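Local coordinates for complement factor H (Bos taurus, PDB 6XZ6), which regulates complement in the blood and, through the domain described here, is bound by the factor H receptor of Trypanosoma brucei, at residues I3-P8 with C47-W52; Q25-E31 with G42-C47. All coordinates share one frame. Numbering follows the deposited sequence.

Contact 1 of 2, residues I3-P8 with C47-W52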
ATOM      1  N   ILE B   3      28.526  31.779  15.786  1.00 72.42           N
ATOM      2  CA  ILE B   3      27.064  31.712  15.963  1.00 66.25           C
ATOM      3  C   ILE B   3      26.623  30.232  16.030  1.00 65.10           C
ATOM      4  O   ILE B   3      27.075  29.422  15.218  1.00 64.30           O
ATOM      5  CB  ILE B   3      26.345  32.476  14.796  1.00 68.15           C
ATOM      6  CG1 ILE B   3      26.504  34.014  14.936  1.00 73.53           C
ATOM      7  CG2 ILE B   3      24.870  32.081  14.648  1.00 62.27           C
ATOM      8  CD1 ILE B   3      26.166  34.825  13.683  1.00 79.52           C
ATOM      9  N   THR B   4      25.750  29.881  17.001  1.00 58.60           N
ATOM     10  CA  THR B   4      25.169  28.535  17.113  1.00 53.48           C
ATOM     11  C   THR B   4      23.681  28.628  17.370  1.00 55.41           C
ATOM     12  O   THR B   4      23.237  29.606  17.973  1.00 56.71           O
ATOM     13  CB  THR B   4      25.867  27.612  18.134  1.00 61.57           C
ATOM     14  OG1 THR B   4      26.117  28.292  19.365  1.00 65.18           O
ATOM     15  CG2 THR B   4      27.128  26.976  17.588  1.00 63.41           C
ATOM     16  N   CYS B   5      22.912  27.617  16.895  1.00 48.88           N
ATOM     17  CA  CYS B   5      21.460  27.483  17.073  1.00 45.82           C
ATOM     18  C   CYS B   5      21.153  26.145  17.664  1.00 44.34           C
ATOM     19  O   CYS B   5      21.808  25.146  17.362  1.00 42.16           O
ATOM     20  CB  CYS B   5      20.691  27.646  15.757  1.00 44.94           C
ATOM     21  SG  CYS B   5      20.923  29.236  14.931  1.00 52.94           S
ATOM     22  N   ASP B   6      20.059  26.113  18.398  1.00 39.43           N
ATOM     23  CA  ASP B   6      19.488  24.904  18.936  1.00 37.33           C
ATOM     24  C   ASP B   6      18.591  24.365  17.817  1.00 35.93           C
ATOM     25  O   ASP B   6      18.204  25.155  16.937  1.00 35.57           O
ATOM     26  CB  ASP B   6      18.635  25.235  20.171  1.00 41.18           C
ATOM     27  CG  ASP B   6      19.429  25.543  21.423  1.00 62.66           C
ATOM     28  OD1 ASP B   6      20.499  24.903  21.631  1.00 65.04           O
ATOM     29  OD2 ASP B   6      18.984  26.415  22.207  1.00 72.01           O
ATOM     30  N   PRO B   7      18.241  23.053  17.815  1.00 27.59           N
ATOM     31  CA  PRO B   7      17.330  22.547  16.774  1.00 24.48           C
ATOM     32  C   PRO B   7      16.026  23.354  16.696  1.00 27.38           C
ATOM     33  O   PRO B   7      15.533  23.800  17.744  1.00 28.98           O
ATOM     34  CB  PRO B   7      17.036  21.120  17.235  1.00 25.70           C
ATOM     35  CG  PRO B   7      18.136  20.762  18.150  1.00 31.18           C
ATOM     36  CD  PRO B   7      18.611  21.992  18.772  1.00 28.91           C
ATOM     37  N   PRO B   8      15.467  23.603  15.481  1.00 19.77           N
ATOM     38  CA  PRO B   8      14.201  24.354  15.409  1.00 18.33           C
ATOM     39  C   PRO B   8      13.050  23.579  16.020  1.00 22.52           C
ATOM     40  O   PRO B   8      13.079  22.354  16.107  1.00 23.22           O
ATOM     41  CB  PRO B   8      13.973  24.557  13.906  1.00 18.47           C
ATOM     42  CG  PRO B   8      14.767  23.552  13.257  1.00 21.31           C
ATOM     43  CD  PRO B   8      15.922  23.184  14.143  1.00 17.78           C
ATOM     44  N   CYS B  47      20.489  29.340  10.113  1.00 48.20           N
ATOM     45  CA  CYS B  47      20.915  29.658  11.468  1.00 48.50           C
ATOM     46  C   CYS B  47      21.670  30.985  11.437  1.00 56.84           C
ATOM     47  O   CYS B  47      22.694  31.107  10.761  1.00 60.21           O
ATOM     48  CB  CYS B  47      21.758  28.531  12.061  1.00 47.99           C
ATOM     49  SG  CYS B  47      22.505  28.911  13.673  1.00 54.54           S
ATOM     50  N   THR B  48      21.115  31.993  12.133  1.00 53.63           N
ATOM     51  CA  THR B  48      21.648  33.354  12.238  1.00 57.96           C
ATOM     52  C   THR B  48      21.795  33.773  13.712  1.00 64.83           C
ATOM     53  O   THR B  48      21.452  33.011  14.624  1.00 60.69           O
ATOM     54  CB  THR B  48      20.753  34.355  11.472  1.00 57.11           C
ATOM     55  OG1 THR B  48      19.561  34.611  12.221  1.00 54.25           O
ATOM     56  CG2 THR B  48      20.433  33.912  10.043  1.00 50.87           C
ATOM     57  N   ARG B  49      22.291  35.009  13.930  1.00 68.96           N
ATOM     58  CA  ARG B  49      22.492  35.649  15.236  1.00 72.47           C
ATOM     59  C   ARG B  49      21.142  35.821  15.976  1.00 75.17           C
ATOM     60  O   ARG B  49      21.109  35.851  17.209  1.00 74.32           O
ATOM     61  CB  ARG B  49      23.181  37.009  15.011  1.00 80.25           C
ATOM     62  CG  ARG B  49      23.813  37.654  16.234  1.00 96.63           C
ATOM     63  CD  ARG B  49      24.651  38.857  15.830  1.00116.84           C
ATOM     64  NE  ARG B  49      26.052  38.493  15.595  1.00130.57           N
ATOM     65  CZ  ARG B  49      26.574  38.198  14.405  1.00144.14           C
ATOM     66  NH1 ARG B  49      27.854  37.864  14.301  1.00131.03           N
ATOM     67  NH2 ARG B  49      25.817  38.220  13.315  1.00130.28           N
ATOM     68  N   ASP B  50      20.035  35.904  15.199  1.00 71.47           N
ATOM     69  CA  ASP B  50      18.658  36.065  15.676  1.00 70.17           C
ATOM     70  C   ASP B  50      17.835  34.755  15.584  1.00 66.43           C
ATOM     71  O   ASP B  50      16.603  34.803  15.550  1.00 65.46           O
ATOM     72  CB  ASP B  50      17.959  37.179  14.879  1.00 75.90           C
ATOM     73  CG  ASP B  50      18.739  38.475  14.778  1.00 98.73           C
ATOM     74  OD1 ASP B  50      19.045  39.076  15.842  1.00102.93           O
ATOM     75  OD2 ASP B  50      19.032  38.899  13.639  1.00110.02           O
ATOM     76  N   GLY B  51      18.515  33.610  15.561  1.00 57.13           N
ATOM     77  CA  GLY B  51      17.871  32.306  15.466  1.00 50.41           C
ATOM     78  C   GLY B  51      17.627  31.867  14.035  1.00 48.93           C
ATOM     79  O   GLY B  51      18.377  32.237  13.131  1.00 50.67           O
ATOM     80  N   TRP B  52      16.586  31.054  13.824  1.00 38.89           N
ATOM     81  CA  TRP B  52      16.226  30.521  12.515  1.00 34.91           C
ATOM     82  C   TRP B  52      15.520  31.579  11.732  1.00 46.22           C
ATOM     83  O   TRP B  52      14.543  32.158  12.219  1.00 47.72           O
ATOM     84  CB  TRP B  52      15.389  29.227  12.643  1.00 27.29           C
ATOM     85  CG  TRP B  52      16.202  28.110  13.238  1.00 23.87           C
ATOM     86  CD1 TRP B  52      16.255  27.751  14.548  1.00 25.81           C
ATOM     87  CD2 TRP B  52      17.231  27.362  12.576  1.00 22.06           C
ATOM     88  NE1 TRP B  52      17.210  26.782  14.738  1.00 24.00           N
ATOM     89  CE2 TRP B  52      17.824  26.519  13.540  1.00 24.92           C
ATOM     90  CE3 TRP B  52      17.688  27.298  11.251  1.00 23.30           C
ATOM     91  CZ2 TRP B  52      18.849  25.613  13.219  1.00 23.21           C
ATOM     92  CZ3 TRP B  52      18.722  26.423  10.942  1.00 24.17           C
ATOM     93  CH2 TRP B  52      19.289  25.593  11.921  1.00 23.52           C
TER
HETATM   94  O   HOH W   1      21.547  32.255  17.862  1.00 44.53           O

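Contact 2 of 2, residues Q25-E31 with G42-C47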
ATOM      1  N   GLN B  25      24.907  30.006   9.421  1.00 49.34           N
ATOM      2  CA  GLN B  25      24.676  29.789   7.982  1.00 49.65           C
ATOM      3  C   GLN B  25      24.260  28.333   7.628  1.00 50.46           C
ATOM      4  O   GLN B  25      24.048  28.043   6.451  1.00 49.64           O
ATOM      5  CB  GLN B  25      25.845  30.288   7.106  1.00 56.62           C
ATOM      6  CG  GLN B  25      26.129  31.796   7.214  1.00 67.37           C
ATOM      7  CD  GLN B  25      24.918  32.683   6.985  1.00 81.75           C
ATOM      8  OE1 GLN B  25      24.397  33.299   7.922  1.00 74.82           O
ATOM      9  NE2 GLN B  25      24.446  32.768   5.737  1.00 68.77           N
ATOM     10  N   ASP B  26      24.064  27.458   8.651  1.00 44.90           N
ATOM     11  CA  ASP B  26      23.583  26.086   8.457  1.00 40.69           C
ATOM     12  C   ASP B  26      22.104  26.192   8.136  1.00 42.08           C
ATOM     13  O   ASP B  26      21.369  26.887   8.850  1.00 41.90           O
ATOM     14  CB  ASP B  26      23.779  25.208   9.719  1.00 39.89           C
ATOM     15  CG  ASP B  26      25.121  24.476   9.875  1.00 55.09           C
ATOM     16  OD1 ASP B  26      26.100  24.853   9.181  1.00 61.36           O
ATOM     17  OD2 ASP B  26      25.194  23.530  10.701  1.00 58.88           O
ATOM     18  N   LYS B  27      21.679  25.542   7.043  1.00 36.71           N
ATOM     19  CA  LYS B  27      20.293  25.554   6.588  1.00 33.45           C
ATOM     20  C   LYS B  27      19.557  24.264   6.896  1.00 35.51           C
ATOM     21  O   LYS B  27      20.074  23.150   6.673  1.00 36.26           O
ATOM     22  CB  LYS B  27      20.190  25.822   5.070  1.00 36.80           C
ATOM     23  CG  LYS B  27      20.481  27.249   4.647  1.00 39.21           C
ATOM     24  CD  LYS B  27      19.802  27.601   3.355  1.00 43.62           C
ATOM     25  CE  LYS B  27      20.638  28.558   2.561  1.00 64.58           C
ATOM     26  NZ  LYS B  27      21.534  27.834   1.605  1.00 81.84           N
ATOM     27  N   ILE B  28      18.317  24.424   7.368  1.00 28.60           N
ATOM     28  CA  ILE B  28      17.368  23.334   7.552  1.00 24.15           C
ATOM     29  C   ILE B  28      16.255  23.533   6.489  1.00 28.43           C
ATOM     30  O   ILE B  28      16.022  24.657   6.047  1.00 29.80           O
ATOM     31  CB  ILE B  28      16.809  23.182   9.002  1.00 23.87           C
ATOM     32  CG1 ILE B  28      15.939  24.389   9.459  1.00 24.15           C
ATOM     33  CG2 ILE B  28      17.906  22.889   9.998  1.00 22.27           C
ATOM     34  CD1 ILE B  28      14.420  24.223   9.314  1.00 17.60           C
ATOM     35  N   THR B  29      15.609  22.446   6.065  1.00 23.74           N
ATOM     36  CA  THR B  29      14.456  22.480   5.165  1.00 23.82           C
ATOM     37  C   THR B  29      13.315  21.769   5.928  1.00 24.74           C
ATOM     38  O   THR B  29      13.550  20.784   6.601  1.00 24.58           O
ATOM     39  CB  THR B  29      14.730  21.865   3.775  1.00 31.06           C
ATOM     40  OG1 THR B  29      15.147  20.517   3.937  1.00 31.09           O
ATOM     41  CG2 THR B  29      15.736  22.652   2.951  1.00 29.67           C
ATOM     42  N   TYR B  30      12.113  22.277   5.860  1.00 20.85           N
ATOM     43  CA  TYR B  30      10.983  21.690   6.565  1.00 18.32           C
ATOM     44  C   TYR B  30       9.756  21.466   5.668  1.00 27.40           C
ATOM     45  O   TYR B  30       9.559  22.180   4.691  1.00 30.59           O
ATOM     46  CB  TYR B  30      10.619  22.537   7.805  1.00 16.50           C
ATOM     47  CG  TYR B  30       9.939  23.857   7.498  1.00 16.74           C
ATOM     48  CD1 TYR B  30      10.677  24.969   7.093  1.00 20.10           C
ATOM     49  CD2 TYR B  30       8.574  24.026   7.719  1.00 16.49           C
ATOM     50  CE1 TYR B  30      10.062  26.192   6.854  1.00 23.27           C
ATOM     51  CE2 TYR B  30       7.947  25.246   7.471  1.00 19.35           C
ATOM     52  CZ  TYR B  30       8.696  26.325   7.044  1.00 29.76           C
ATOM     53  OH  TYR B  30       8.090  27.528   6.792  1.00 41.27           O
ATOM     54  N   GLU B  31       8.929  20.487   6.037  1.00 23.62           N
ATOM     55  CA  GLU B  31       7.677  20.132   5.369  1.00 24.38           C
ATOM     56  C   GLU B  31       6.591  20.105   6.424  1.00 28.33           C
ATOM     57  O   GLU B  31       6.866  19.787   7.571  1.00 26.04           O
ATOM     58  CB  GLU B  31       7.781  18.755   4.694  1.00 25.25           C
ATOM     59  CG  GLU B  31       8.678  18.734   3.479  1.00 33.16           C
ATOM     60  CD  GLU B  31       8.187  19.568   2.318  1.00 43.72           C
ATOM     61  OE1 GLU B  31       7.020  19.370   1.907  1.00 34.78           O
ATOM     62  OE2 GLU B  31       8.972  20.403   1.807  1.00 36.11           O
ATOM     63  N   GLY B  42       8.585  29.500   0.890  1.00 80.85           N
ATOM     64  CA  GLY B  42       9.733  28.598   0.942  1.00 76.99           C
ATOM     65  C   GLY B  42       9.737  27.673   2.136  1.00 73.77           C
ATOM     66  O   GLY B  42       9.033  27.906   3.124  1.00 72.90           O
ATOM     67  N   THR B  43      10.518  26.600   2.046  1.00 65.11           N
ATOM     68  CA  THR B  43      10.579  25.627   3.131  1.00 59.12           C
ATOM     69  C   THR B  43      12.004  25.589   3.719  1.00 55.88           C
ATOM     70  O   THR B  43      12.438  24.583   4.273  1.00 49.61           O
ATOM     71  CB  THR B  43       9.994  24.287   2.664  1.00 72.89           C
ATOM     72  OG1 THR B  43      10.529  23.940   1.378  1.00 80.00           O
ATOM     73  CG2 THR B  43       8.443  24.298   2.640  1.00 70.97           C
ATOM     74  N   ASP B  44      12.684  26.754   3.648  1.00 54.02           N
ATOM     75  CA  ASP B  44      14.048  27.030   4.100  1.00 52.79           C
ATOM     76  C   ASP B  44      14.120  27.856   5.369  1.00 52.01           C
ATOM     77  O   ASP B  44      13.261  28.702   5.620  1.00 53.45           O
ATOM     78  CB  ASP B  44      14.796  27.804   3.008  1.00 59.98           C
ATOM     79  CG  ASP B  44      15.849  27.007   2.286  1.00 78.54           C
ATOM     80  OD1 ASP B  44      16.381  26.039   2.891  1.00 78.83           O
ATOM     81  OD2 ASP B  44      16.158  27.353   1.118  1.00 88.67           O
ATOM     82  N   ALA B  45      15.187  27.632   6.150  1.00 44.30           N
ATOM     83  CA  ALA B  45      15.527  28.370   7.371  1.00 43.17           C
ATOM     84  C   ALA B  45      17.025  28.254   7.621  1.00 45.85           C
ATOM     85  O   ALA B  45      17.581  27.161   7.534  1.00 42.14           O
ATOM     86  CB  ALA B  45      14.737  27.868   8.562  1.00 40.42           C
ATOM     87  N   THR B  46      17.679  29.404   7.855  1.00 46.64           N
ATOM     88  CA  THR B  46      19.121  29.519   8.081  1.00 48.70           C
ATOM     89  C   THR B  46      19.399  29.896   9.538  1.00 52.44           C
ATOM     90  O   THR B  46      18.637  30.672  10.127  1.00 52.28           O
ATOM     91  CB  THR B  46      19.721  30.552   7.106  1.00 59.12           C
ATOM     92  OG1 THR B  46      19.229  30.305   5.794  1.00 62.50           O
ATOM     93  CG2 THR B  46      21.236  30.528   7.073  1.00 57.64           C
ATOM     94  N   CYS B  47      20.489  29.340  10.113  1.00 48.20           N
ATOM     95  CA  CYS B  47      20.915  29.658  11.468  1.00 48.50           C
ATOM     96  C   CYS B  47      21.670  30.985  11.437  1.00 56.84           C
ATOM     97  O   CYS B  47      22.694  31.107  10.761  1.00 60.21           O
ATOM     98  CB  CYS B  47      21.758  28.531  12.061  1.00 47.99           C
ATOM     99  SG  CYS B  47      22.505  28.911  13.673  1.00 54.54           S
TER
HETATM  100  O   HOH W   2       9.939  29.536   5.851  1.00 35.98           O

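Contact 1 of 2, residues I3-P8 with C47-W52
A disulfide flanked by a tryptophan joins the N-terminal end of this small domain to the turn that follows strand 44-48. Cys5 SG and Cys47 SG lie 2.0 Å apart, with a chi3 of 97°, close to the relaxed value for a disulfide. No backbone hydrogen bond runs directly between the two segments; one water bridges the two backbones, donating to Thr4 O at 3.1 Å and, weakly, to Thr48 O at 3.3 Å. Past Cys47 the chain reverses in a type I turn from Thr48 to Gly51, reinforced by an ST turn in which Asp50 N reaches Thr48 OG1 at 3.3 Å. The reversal brings Trp52 back beside the cystine. Its indole NE1 donates to Asp6 O at 2.9 Å, while Pro8 CB sits over the five-membered ring, 4.0 Å from that ring's centroid, in a CH-pi contact; Cys5 SG approaches the same ring obliquely. On the far side of the disulfide, Ile3 CG2 packs 4.1 Å from Cys47 SG. Tyr22 adds an edge-to-face contact with Trp52. A bridge from the first to the third cysteine, packed beside the tryptophan between the third and fourth, is characteristic of the sushi (SCR) domain.

Contact 2 of 2, residues Q25-E31 with G42-C47
Antiparallel pairing of strands 27-31 and 44-47 forms part of the central sheet of the sushi fold, alternating hydrogen-bonded (Ile28-Ala45) and non-hydrogen-bonded (Lys27-Thr46, Thr29-Asp44) pairs. The axes approach to 4.7 Å and their directions differ by 154°. Ile28 N donates to Ala45 O at 2.8 Å and Ala45 N to Ile28 O at 3.1 Å; their side chains meet on the inner face, with Ile28 CD1 3.7 Å from Ala45 CB.

Thr43, which has the largest area buried by the contact, 91 Å², lies at one end: its carbonyl O accepts from Tyr30 N at 2.8 Å and also faces Thr29 CA at 3.0 Å, a CA-H...O contact. Towards the other end Thr46 pairs with Lys27, whose CG is 3.5 Å from Thr46 OG1, and is pressed by Gln25, whose CA is 3.6 Å from Thr46 CG2. Beside it Cys47 N donates to Asp26 O at 2.9 Å, and the last hydrogen bond runs from Gln25 N to Cys47 O at 2.8 Å. The face bearing Lys27, Thr29 and Asp44 meets His125 of the trypanosome receptor chain, and Thr29 OG1 is held by Arg16.

Tyr30 swings its ring back along the 42-44 backbone and also touches Ile10, Tyr15 and Pro56. There Tyr30 OH bonds at 2.9 Å to a water that donates weakly to Gly42 O at 3.3 Å and Asp44 O at 3.4 Å.

In the fold
From the N terminus, the chain passes through 3-8, where strand 4-5 pairs with strand 22-23, then adds strand 13-16 to one edge of the central sheet before entering 25-31. After a short excursion it returns along 42-47, closing the small loop of contact 2. The same strand then runs straight into 47-52, whose meeting with 3-8 closes a much longer loop, so contact 2 is nested within contact 1. Cys47 belongs to both. Trp52 is the other junction: its CH2 packs 3.6 Å from Ile28 CG2, so the N-terminal segment is tied to the inner face of the sheet, while the opposite face meets the receptor.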